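Side-chain contacts in alcohol dehydrogenase (PDB 1H2B), which probably catalyses the NAD+-dependent oxidation of alcohols, as a zinc-containing member of the alcohol dehydrogenase family from a hyperthermophilic archaeon: residues Tyr174-Lys179 with Ile282-Gly287; Ala258-Phe261 with Thr267-Tyr270; Val190-Val195 with His200-Leu205. All coordinates share one frame; numbering follows the deposited sequence.

Contact 1: Tyr174-Lys179 with Ile282-Gly287. With NAJ (nicotinamide-adenine-dinucleotide (acidic form)), chain I.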
# COMPACT_ATOMS: atom_id res chain seq x y z
N TYR B 174 -11.15 -15.58 2.11
CA TYR B 174 -9.95 -15.00 2.73
C TYR B 174 -9.27 -13.94 1.88
O TYR B 174 -8.97 -12.84 2.39
CB TYR B 174 -8.96 -16.17 3.08
CG TYR B 174 -7.73 -15.70 3.79
CD1 TYR B 174 -6.51 -15.67 3.14
CD2 TYR B 174 -7.81 -15.34 5.14
CE1 TYR B 174 -5.38 -15.24 3.78
CE2 TYR B 174 -6.69 -14.90 5.81
CZ TYR B 174 -5.48 -14.85 5.11
OH TYR B 174 -4.36 -14.42 5.81
N ARG B 175 -9.08 -14.23 0.58
CA ARG B 175 -8.53 -13.20 -0.30
C ARG B 175 -9.44 -11.99 -0.36
O ARG B 175 -8.97 -10.84 -0.32
CB ARG B 175 -8.29 -13.73 -1.71
CG ARG B 175 -7.64 -12.69 -2.64
CD ARG B 175 -7.32 -13.34 -3.96
NE ARG B 175 -6.76 -12.50 -5.00
CZ ARG B 175 -5.48 -12.40 -5.30
NH1 ARG B 175 -4.55 -13.03 -4.58
NH2 ARG B 175 -5.09 -11.67 -6.32
N ALA B 176 -10.75 -12.22 -0.42
CA ALA B 176 -11.67 -11.10 -0.47
C ALA B 176 -11.63 -10.28 0.80
O ALA B 176 -11.73 -9.07 0.75
CB ALA B 176 -13.11 -11.65 -0.77
N VAL B 177 -11.53 -10.95 1.96
CA VAL B 177 -11.46 -10.23 3.24
C VAL B 177 -10.14 -9.47 3.34
O VAL B 177 -10.13 -8.35 3.89
CB VAL B 177 -11.72 -11.18 4.43
CG1 VAL B 177 -11.29 -10.50 5.76
CG2 VAL B 177 -13.23 -11.59 4.45
N LYS B 178 -9.05 -10.05 2.85
CA LYS B 178 -7.78 -9.27 2.75
C LYS B 178 -7.98 -8.00 1.97
O LYS B 178 -7.52 -6.92 2.40
CB LYS B 178 -6.69 -10.10 2.10
CG LYS B 178 -6.25 -11.26 2.95
CD LYS B 178 -4.86 -11.74 2.52
CE LYS B 178 -3.96 -11.89 3.71
NZ LYS B 178 -2.47 -11.95 3.45
N LYS B 179 -8.66 -8.07 0.82
CA LYS B 179 -8.96 -6.85 0.07
C LYS B 179 -9.76 -5.87 0.94
O LYS B 179 -9.41 -4.69 1.06
CB LYS B 179 -9.76 -7.15 -1.21
CG LYS B 179 -9.00 -7.86 -2.32
CD LYS B 179 -9.96 -7.97 -3.48
CE LYS B 179 -9.23 -8.37 -4.75
NZ LYS B 179 -8.60 -9.68 -4.59
N ILE B 282 -16.71 -5.50 -3.03
CA ILE B 282 -15.89 -6.63 -3.44
C ILE B 282 -16.83 -7.66 -4.02
O ILE B 282 -17.74 -8.14 -3.34
CB ILE B 282 -15.09 -7.24 -2.26
CG1 ILE B 282 -14.36 -6.16 -1.43
CG2 ILE B 282 -14.16 -8.35 -2.78
CD1 ILE B 282 -13.52 -5.25 -2.20
N ILE B 283 -16.69 -7.90 -5.33
CA ILE B 283 -17.55 -8.84 -6.05
C ILE B 283 -16.89 -10.22 -6.08
O ILE B 283 -15.80 -10.39 -6.64
CB ILE B 283 -17.82 -8.32 -7.48
CG1 ILE B 283 -18.61 -7.02 -7.37
CG2 ILE B 283 -18.59 -9.35 -8.33
CD1 ILE B 283 -18.72 -6.26 -8.73
N VAL B 284 -17.59 -11.18 -5.46
CA VAL B 284 -17.10 -12.55 -5.36
C VAL B 284 -18.09 -13.48 -6.04
O VAL B 284 -17.71 -14.27 -6.94
CB VAL B 284 -16.91 -12.99 -3.89
CG1 VAL B 284 -16.43 -14.44 -3.91
CG2 VAL B 284 -15.91 -12.08 -3.19
N GLY B 285 -19.35 -13.40 -5.62
CA GLY B 285 -20.39 -14.13 -6.36
C GLY B 285 -20.51 -13.64 -7.81
O GLY B 285 -20.19 -12.48 -8.11
N TYR B 286 -21.06 -14.48 -8.68
CA TYR B 286 -21.22 -14.07 -10.08
C TYR B 286 -22.47 -14.73 -10.67
O TYR B 286 -23.05 -15.65 -10.09
CB TYR B 286 -19.97 -14.36 -10.94
CG TYR B 286 -19.63 -15.81 -10.96
CD1 TYR B 286 -20.22 -16.63 -11.90
CD2 TYR B 286 -18.84 -16.39 -9.96
CE1 TYR B 286 -19.99 -18.00 -11.90
CE2 TYR B 286 -18.59 -17.75 -9.97
CZ TYR B 286 -19.18 -18.54 -10.95
OH TYR B 286 -19.00 -19.90 -10.92
N GLY B 287 -22.89 -14.20 -11.82
CA GLY B 287 -24.08 -14.67 -12.54
C GLY B 287 -24.88 -13.50 -13.06
O GLY B 287 -25.49 -13.57 -14.15
PA NAJ I . -24.28 -20.58 -1.57
O1A NAJ I . -25.43 -21.07 -2.41
O2A NAJ I . -23.73 -21.48 -0.45
O5B NAJ I . -24.64 -19.24 -0.79
C5B NAJ I . -25.42 -18.19 -1.38
C4B NAJ I . -26.05 -17.48 -0.19
O4B NAJ I . -26.68 -16.29 -0.70
C3B NAJ I . -27.09 -18.33 0.55
O3B NAJ I . -26.88 -18.31 1.97
C2B NAJ I . -28.35 -17.60 0.11
O2B NAJ I . -29.46 -17.76 1.01
C1B NAJ I . -27.91 -16.13 -0.01
N9A NAJ I . -28.77 -15.29 -0.83
C8A NAJ I . -29.53 -15.60 -1.97
N7A NAJ I . -30.15 -14.47 -2.41
C5A NAJ I . -29.80 -13.45 -1.58
C6A NAJ I . -30.12 -12.12 -1.53
N6A NAJ I . -30.96 -11.54 -2.40
N1A NAJ I . -29.53 -11.33 -0.58
C2A NAJ I . -28.68 -11.86 0.39
N3A NAJ I . -28.40 -13.18 0.35
C4A NAJ I . -28.96 -13.96 -0.61
O3 NAJ I . -23.14 -20.18 -2.60
PN NAJ I . -21.53 -20.27 -2.43
O1N NAJ I . -21.06 -21.59 -2.83
O2N NAJ I . -21.15 -19.71 -1.12
O5D NAJ I . -21.10 -19.31 -3.64
C5D NAJ I . -21.41 -17.92 -3.53
C4D NAJ I . -21.17 -17.24 -4.87
O4D NAJ I . -19.75 -17.16 -5.07
C3D NAJ I . -21.70 -18.04 -6.07
O3D NAJ I . -22.01 -17.11 -7.12
C2D NAJ I . -20.48 -18.88 -6.48
O2D NAJ I . -20.49 -19.34 -7.80
C1D NAJ I . -19.39 -17.80 -6.27
N1N NAJ I . -18.00 -18.23 -6.19
C2N NAJ I . -17.07 -17.30 -6.56
C3N NAJ I . -15.72 -17.60 -6.45
C7N NAJ I . -14.71 -16.60 -6.91
O7N NAJ I . -13.43 -17.01 -6.85
N7N NAJ I . -14.97 -15.35 -7.29
C4N NAJ I . -15.25 -18.85 -5.93
C5N NAJ I . -16.27 -19.70 -5.41
C6N NAJ I . -17.61 -19.40 -5.57

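Contact 2: Ala258-Phe261 with Thr267-Tyr270. With NAJ (nicotinamide-adenine-dinucleotide (acidic form)), chain I.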
# COMPACT_ATOMS: atom_id res chain seq x y z
N ALA B 258 -18.72 -3.33 0.99
CA ALA B 258 -19.75 -4.37 0.85
C ALA B 258 -19.13 -5.52 0.11
O ALA B 258 -18.26 -5.30 -0.74
CB ALA B 258 -20.94 -3.84 0.07
N MET B 259 -19.55 -6.75 0.43
CA MET B 259 -18.95 -7.95 -0.16
C MET B 259 -20.08 -8.80 -0.67
O MET B 259 -20.91 -9.23 0.11
CB MET B 259 -18.14 -8.71 0.92
CG MET B 259 -17.05 -7.81 1.58
SD MET B 259 -16.05 -8.78 2.67
CE MET B 259 -14.99 -9.62 1.51
N ASP B 260 -20.15 -9.01 -1.99
CA ASP B 260 -21.26 -9.80 -2.54
C ASP B 260 -20.80 -11.24 -2.70
O ASP B 260 -20.00 -11.54 -3.60
CB ASP B 260 -21.65 -9.23 -3.90
CG ASP B 260 -22.84 -9.93 -4.48
OD1 ASP B 260 -23.20 -11.01 -3.98
OD2 ASP B 260 -23.48 -9.44 -5.44
N PHE B 261 -21.24 -12.10 -1.76
CA PHE B 261 -20.98 -13.54 -1.81
C PHE B 261 -22.20 -14.31 -2.31
O PHE B 261 -22.41 -15.47 -1.93
CB PHE B 261 -20.57 -14.04 -0.40
CG PHE B 261 -19.21 -13.62 -0.00
CD1 PHE B 261 -19.00 -12.57 0.91
CD2 PHE B 261 -18.11 -14.33 -0.48
CE1 PHE B 261 -17.67 -12.23 1.32
CE2 PHE B 261 -16.78 -13.96 -0.11
CZ PHE B 261 -16.58 -12.93 0.85
N THR B 267 -28.69 -9.42 -6.02
CA THR B 267 -27.69 -8.79 -5.15
C THR B 267 -26.81 -7.82 -5.88
O THR B 267 -26.36 -6.82 -5.33
CB THR B 267 -26.78 -9.83 -4.43
OG1 THR B 267 -26.05 -10.62 -5.39
CG2 THR B 267 -27.63 -10.74 -3.62
N VAL B 268 -26.51 -8.12 -7.13
CA VAL B 268 -25.64 -7.21 -7.91
C VAL B 268 -26.35 -5.88 -8.11
O VAL B 268 -25.70 -4.84 -8.22
CB VAL B 268 -25.26 -7.94 -9.23
CG1 VAL B 268 -24.57 -7.02 -10.24
CG2 VAL B 268 -24.35 -9.11 -8.92
N ASP B 269 -27.66 -5.92 -8.07
CA ASP B 269 -28.41 -4.68 -8.22
C ASP B 269 -28.41 -3.84 -6.99
O ASP B 269 -28.28 -2.64 -7.09
CB ASP B 269 -29.77 -4.91 -8.73
CG ASP B 269 -29.74 -5.11 -10.25
OD1 ASP B 269 -28.89 -4.52 -11.04
OD2 ASP B 269 -30.52 -5.88 -10.69
N TYR B 270 -28.54 -4.45 -5.80
CA TYR B 270 -28.61 -3.61 -4.61
C TYR B 270 -27.28 -3.32 -3.91
O TYR B 270 -27.14 -2.27 -3.23
CB TYR B 270 -29.68 -4.11 -3.58
CG TYR B 270 -29.36 -5.35 -2.73
CD1 TYR B 270 -28.45 -5.28 -1.66
CD2 TYR B 270 -30.07 -6.54 -2.93
CE1 TYR B 270 -28.22 -6.38 -0.88
CE2 TYR B 270 -29.85 -7.67 -2.15
CZ TYR B 270 -28.92 -7.57 -1.12
OH TYR B 270 -28.70 -8.65 -0.30
PA NAJ I . -24.28 -20.58 -1.57
O1A NAJ I . -25.43 -21.07 -2.41
O2A NAJ I . -23.73 -21.48 -0.45
O5B NAJ I . -24.64 -19.24 -0.79
C5B NAJ I . -25.42 -18.19 -1.38
C4B NAJ I . -26.05 -17.48 -0.19
O4B NAJ I . -26.68 -16.29 -0.70
C3B NAJ I . -27.09 -18.33 0.55
O3B NAJ I . -26.88 -18.31 1.97
C2B NAJ I . -28.35 -17.60 0.11
O2B NAJ I . -29.46 -17.76 1.01
C1B NAJ I . -27.91 -16.13 -0.01
N9A NAJ I . -28.77 -15.29 -0.83
C8A NAJ I . -29.53 -15.60 -1.97
N7A NAJ I . -30.15 -14.47 -2.41
C5A NAJ I . -29.80 -13.45 -1.58
C6A NAJ I . -30.12 -12.12 -1.53
N6A NAJ I . -30.96 -11.54 -2.40
N1A NAJ I . -29.53 -11.33 -0.58
C2A NAJ I . -28.68 -11.86 0.39
N3A NAJ I . -28.40 -13.18 0.35
C4A NAJ I . -28.96 -13.96 -0.61
O3 NAJ I . -23.14 -20.18 -2.60
PN NAJ I . -21.53 -20.27 -2.43
O1N NAJ I . -21.06 -21.59 -2.83
O2N NAJ I . -21.15 -19.71 -1.12
O5D NAJ I . -21.10 -19.31 -3.64
C5D NAJ I . -21.41 -17.92 -3.53
C4D NAJ I . -21.17 -17.24 -4.87
O4D NAJ I . -19.75 -17.16 -5.07
C3D NAJ I . -21.70 -18.04 -6.07
O3D NAJ I . -22.01 -17.11 -7.12
C2D NAJ I . -20.48 -18.88 -6.48
O2D NAJ I . -20.49 -19.34 -7.80
C1D NAJ I . -19.39 -17.80 -6.27
N1N NAJ I . -18.00 -18.23 -6.19
C2N NAJ I . -17.07 -17.30 -6.56
C3N NAJ I . -15.72 -17.60 -6.45
C7N NAJ I . -14.71 -16.60 -6.91
O7N NAJ I . -13.43 -17.01 -6.85
N7N NAJ I . -14.97 -15.35 -7.29
C4N NAJ I . -15.25 -18.85 -5.93
C5N NAJ I . -16.27 -19.70 -5.41
C6N NAJ I . -17.61 -19.40 -5.57

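Contact 3: Val190-Val195 with His200-Leu205. With NAJ (nicotinamide-adenine-dinucleotide (acidic form)), chain I.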
# COMPACT_ATOMS: atom_id res chain seq x y z
N VAL B 190 -18.85 -3.02 7.50
CA VAL B 190 -18.74 -3.92 6.33
C VAL B 190 -20.04 -4.70 6.23
O VAL B 190 -20.49 -5.28 7.20
CB VAL B 190 -17.48 -4.82 6.40
CG1 VAL B 190 -17.37 -5.62 7.70
CG2 VAL B 190 -17.41 -5.77 5.19
N ALA B 191 -20.64 -4.69 5.03
CA ALA B 191 -21.81 -5.54 4.76
C ALA B 191 -21.32 -6.79 4.05
O ALA B 191 -20.66 -6.70 2.99
CB ALA B 191 -22.79 -4.85 3.85
N ILE B 192 -21.59 -7.94 4.64
CA ILE B 192 -21.22 -9.22 4.03
C ILE B 192 -22.54 -9.79 3.54
O ILE B 192 -23.46 -10.02 4.35
CB ILE B 192 -20.41 -10.13 5.06
CG1 ILE B 192 -19.93 -11.43 4.41
CG2 ILE B 192 -21.17 -10.34 6.41
CD1 ILE B 192 -21.02 -12.44 4.14
N VAL B 193 -22.68 -9.93 2.23
CA VAL B 193 -23.98 -10.25 1.66
C VAL B 193 -23.96 -11.68 1.16
O VAL B 193 -23.20 -12.00 0.23
CB VAL B 193 -24.26 -9.28 0.48
CG1 VAL B 193 -25.60 -9.65 -0.19
CG2 VAL B 193 -24.23 -7.83 0.96
N GLY B 194 -24.81 -12.54 1.77
CA GLY B 194 -24.84 -13.94 1.44
C GLY B 194 -24.07 -14.75 2.44
O GLY B 194 -22.85 -14.79 2.35
N VAL B 195 -24.79 -15.33 3.41
CA VAL B 195 -24.16 -16.12 4.47
C VAL B 195 -24.20 -17.58 4.05
O VAL B 195 -24.79 -18.44 4.73
CB VAL B 195 -24.82 -15.86 5.86
CG1 VAL B 195 -24.02 -16.59 6.99
CG2 VAL B 195 -24.90 -14.38 6.15
N HIS B 200 -20.46 -17.54 5.14
CA HIS B 200 -20.38 -17.83 6.57
C HIS B 200 -18.93 -17.90 7.03
O HIS B 200 -18.61 -17.55 8.17
CB HIS B 200 -21.20 -19.07 6.92
CG HIS B 200 -20.42 -20.35 6.83
ND1 HIS B 200 -20.19 -20.98 5.64
CD2 HIS B 200 -19.86 -21.13 7.80
CE1 HIS B 200 -19.49 -22.09 5.86
NE2 HIS B 200 -19.29 -22.21 7.16
N ILE B 201 -18.02 -18.26 6.11
CA ILE B 201 -16.61 -18.17 6.42
C ILE B 201 -16.18 -16.73 6.47
O ILE B 201 -15.47 -16.31 7.38
CB ILE B 201 -15.77 -18.99 5.39
CG1 ILE B 201 -16.24 -20.46 5.44
CG2 ILE B 201 -14.28 -18.89 5.74
CD1 ILE B 201 -15.56 -21.37 4.38
N ALA B 202 -16.65 -15.93 5.50
CA ALA B 202 -16.27 -14.52 5.48
C ALA B 202 -16.71 -13.79 6.77
O ALA B 202 -15.97 -12.94 7.25
CB ALA B 202 -16.83 -13.82 4.24
N VAL B 203 -17.87 -14.14 7.32
CA VAL B 203 -18.29 -13.49 8.59
C VAL B 203 -17.22 -13.71 9.65
O VAL B 203 -16.81 -12.75 10.32
CB VAL B 203 -19.65 -14.06 9.12
CG1 VAL B 203 -19.94 -13.56 10.59
CG2 VAL B 203 -20.79 -13.68 8.18
N GLN B 204 -16.76 -14.95 9.80
CA GLN B 204 -15.73 -15.26 10.78
C GLN B 204 -14.43 -14.53 10.48
O GLN B 204 -13.77 -13.99 11.36
CB GLN B 204 -15.43 -16.76 10.80
CG GLN B 204 -16.63 -17.61 11.15
CD GLN B 204 -16.31 -19.08 11.01
OE1 GLN B 204 -15.46 -19.61 11.75
NE2 GLN B 204 -16.93 -19.73 10.02
N LEU B 205 -14.04 -14.51 9.22
CA LEU B 205 -12.79 -13.87 8.88
C LEU B 205 -12.82 -12.36 9.08
O LEU B 205 -11.80 -11.81 9.45
CB LEU B 205 -12.41 -14.21 7.42
CG LEU B 205 -12.10 -15.68 7.19
CD1 LEU B 205 -11.86 -15.91 5.69
CD2 LEU B 205 -10.83 -16.06 7.94
PA NAJ I . -24.28 -20.58 -1.57
O1A NAJ I . -25.43 -21.07 -2.41
O2A NAJ I . -23.73 -21.48 -0.45
O5B NAJ I . -24.64 -19.24 -0.79
C5B NAJ I . -25.42 -18.19 -1.38
C4B NAJ I . -26.05 -17.48 -0.19
O4B NAJ I . -26.68 -16.29 -0.70
C3B NAJ I . -27.09 -18.33 0.55
O3B NAJ I . -26.88 -18.31 1.97
C2B NAJ I . -28.35 -17.60 0.11
O2B NAJ I . -29.46 -17.76 1.01
C1B NAJ I . -27.91 -16.13 -0.01
N9A NAJ I . -28.77 -15.29 -0.83
C8A NAJ I . -29.53 -15.60 -1.97
N7A NAJ I . -30.15 -14.47 -2.41
C5A NAJ I . -29.80 -13.45 -1.58
C6A NAJ I . -30.12 -12.12 -1.53
N6A NAJ I . -30.96 -11.54 -2.40
N1A NAJ I . -29.53 -11.33 -0.58
C2A NAJ I . -28.68 -11.86 0.39
N3A NAJ I . -28.40 -13.18 0.35
C4A NAJ I . -28.96 -13.96 -0.61
O3 NAJ I . -23.14 -20.18 -2.60
PN NAJ I . -21.53 -20.27 -2.43
O1N NAJ I . -21.06 -21.59 -2.83
O2N NAJ I . -21.15 -19.71 -1.12
O5D NAJ I . -21.10 -19.31 -3.64
C5D NAJ I . -21.41 -17.92 -3.53
C4D NAJ I . -21.17 -17.24 -4.87
O4D NAJ I . -19.75 -17.16 -5.07
C3D NAJ I . -21.70 -18.04 -6.07
O3D NAJ I . -22.01 -17.11 -7.12
C2D NAJ I . -20.48 -18.88 -6.48
O2D NAJ I . -20.49 -19.34 -7.80
C1D NAJ I . -19.39 -17.80 -6.27
N1N NAJ I . -18.00 -18.23 -6.19
C2N NAJ I . -17.07 -17.30 -6.56
C3N NAJ I . -15.72 -17.60 -6.45
C7N NAJ I . -14.71 -16.60 -6.91
O7N NAJ I . -13.43 -17.01 -6.85
N7N NAJ I . -14.97 -15.35 -7.29
C4N NAJ I . -15.25 -18.85 -5.93
C5N NAJ I . -16.27 -19.70 -5.41
C6N NAJ I . -17.61 -19.40 -5.57

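Contact 1: Tyr174-Lys179 with Ile282-Gly287
Ala176 sets its one methyl against two branched side chains of 282-287: its CB lies 3.7 Å from CG2 of Val284 and 4.0 Å from CG2 of Ile282. The aliphatic part of Lys179 adds a looser touch on Ile282 before its NZ turns off to Ser307 and to Glu301 of the second subunit. Val284 faces two ways. With CG1 anti to the backbone N (chi1 179°), CG2 goes to the helix and CG1 to the cofactor, 3.8 Å from NAJ N7N. NAJ N7N, the carboxamide nitrogen, gives a nearly straight bond (165°) to the carbonyl O of Val284, 3.0 Å away. Next along, Gly285 passes so near the ribose that a CB would crowd NAJ C4D, and Tyr286 N holds NAJ O3D at 3.2 Å. The Tyr286 ring meets the same sugar obliquely, CE2 lying 3.3 Å from NAJ O2D, while its OH is held by Thr56 and Trp65. Were Tyr286 an alanine, the backbone bond to NAJ O3D could remain, but a gap would probably open beside NAJ O2D and Thr56 and Trp65 would lose their shared hydroxyl. The arrangement belongs to a Rossmann-type domain, with a helix packed on the parallel sheet and the loop after strand 279-283 receiving the nicotinamide riboside.

Contact 2: Ala258-Phe261 with Thr267-Tyr270
A buried carboxylate carries this whole contact: Asp260, at the end of its strand, meets Thr267 of the short helix 265-270 through oxygen rather than carbon. OG1 of Thr267 is hydrogen-bonded to OD2 of Asp260 at 2.8 Å. Extending CG away from the backbone N (chi1 -176°) carries the Asp260 carboxylate to the helix. There CG2 of Val268 rests 3.6 Å from OD2 of Asp260, an apolar shoulder beside the hydroxyl. The second oxygen, OD1, takes the backbone N-H groups of Val262 and Gly263, so the carboxylate spans the turn that joins strand to helix.

Thr267 works on two fronts. Its OG1 stands between the backbone N and the carbonyl carbon (chi1 60°), which leaves CG2 turned to the adenine, 3.5 Å from NAJ C6A. Tyr270, one turn on, presents its ring edge in plane with NAJ N1A, and its OH is hydrogen-bonded to that nitrogen at 2.8 Å. Two backbone N-H groups on OD1 and the Thr267 hydroxyl beside OD2 thus surround the buried Asp260 carboxylate, probably favouring its ionised form, and fixing Thr267 in this way is likely to steady the surface on which the adenine rests.

Contact 3: Val190-Val195 with His200-Leu205
Ile192 reaches from its strand to helix 197-209 with both branches, each meeting a different residue. CG1 of Ile192 lies 3.9 Å from CB of Ala202, and CG2 of Ile192 lies 3.8 Å from CG2 of Val203, the isoleucine and valine side chains crossing at about a right angle. The split follows from the first torsion: CG1 stands anti to the backbone N (chi1 -176°), while CG2 sits between N and the carbonyl carbon. Val214 and Ala216 of the neighbouring strand 213-218 also touch Ile192.

A second right-angled crossing lies nearer the start of the helix, where CG1 of Val195 rests 3.8 Å from CB of His200. Between strand and helix runs the glycine-rich turn of a beta-alpha-beta unit, the Rossmann dinucleotide-binding motif, with a GxGxxG pattern beginning at Gly194. The backbone of Gly194 (phi 100°) takes a conformation that suits glycine, and a CB there would be crowded by NAJ O4B. Gly197, in the same turn, gives its backbone N to the cofactor, and Val195 N bonds to Asp218, which holds NAJ through its other carboxylate oxygen. Val193 turns the other way from Ile192, its CG1 3.8 Å from NAJ C2A of the adenine.

The His200 ring swings off from Val195, and CB and CA of His200, not the ring, meet CG1 of Val195. ND1 is bonded to the carbonyl O of Gly196 and NE2 to the backbone N of Glu330, a pair of partners consistent with a neutral ring protonated at ND1. CG1 of Ile201 lies 3.7 Å above one face of the His200 ring, offset toward its rim. A weak bond of 3.3 Å runs from NE2 of Gln204 back to the carbonyl O of His200, and the same NE2 also bonds to the carbonyl O of Arg328.

From the N-terminal side, helix 166-181 opens contact 1, but strand 189-193 and helix 197-209 come next, and contact 3 closes first, with four residues between its segments, the glycine-rich turn and the start of helix 197-209. Contact 2 follows in series, closing the short turn between strand 255-260 and helix 265-270. Only with strand 279-283 does contact 1 close, its long excursion enclosing both others without crossing either. The three strands are neighbours in one parallel sheet, 255-260 in the middle: Met259 N probably bonds to Ala191 O, and Ile282 N to Ala258 O. Helices 166-181 and 197-209 pack on one face, helix 265-270 on the other, and all three contacts reach the same NAJ.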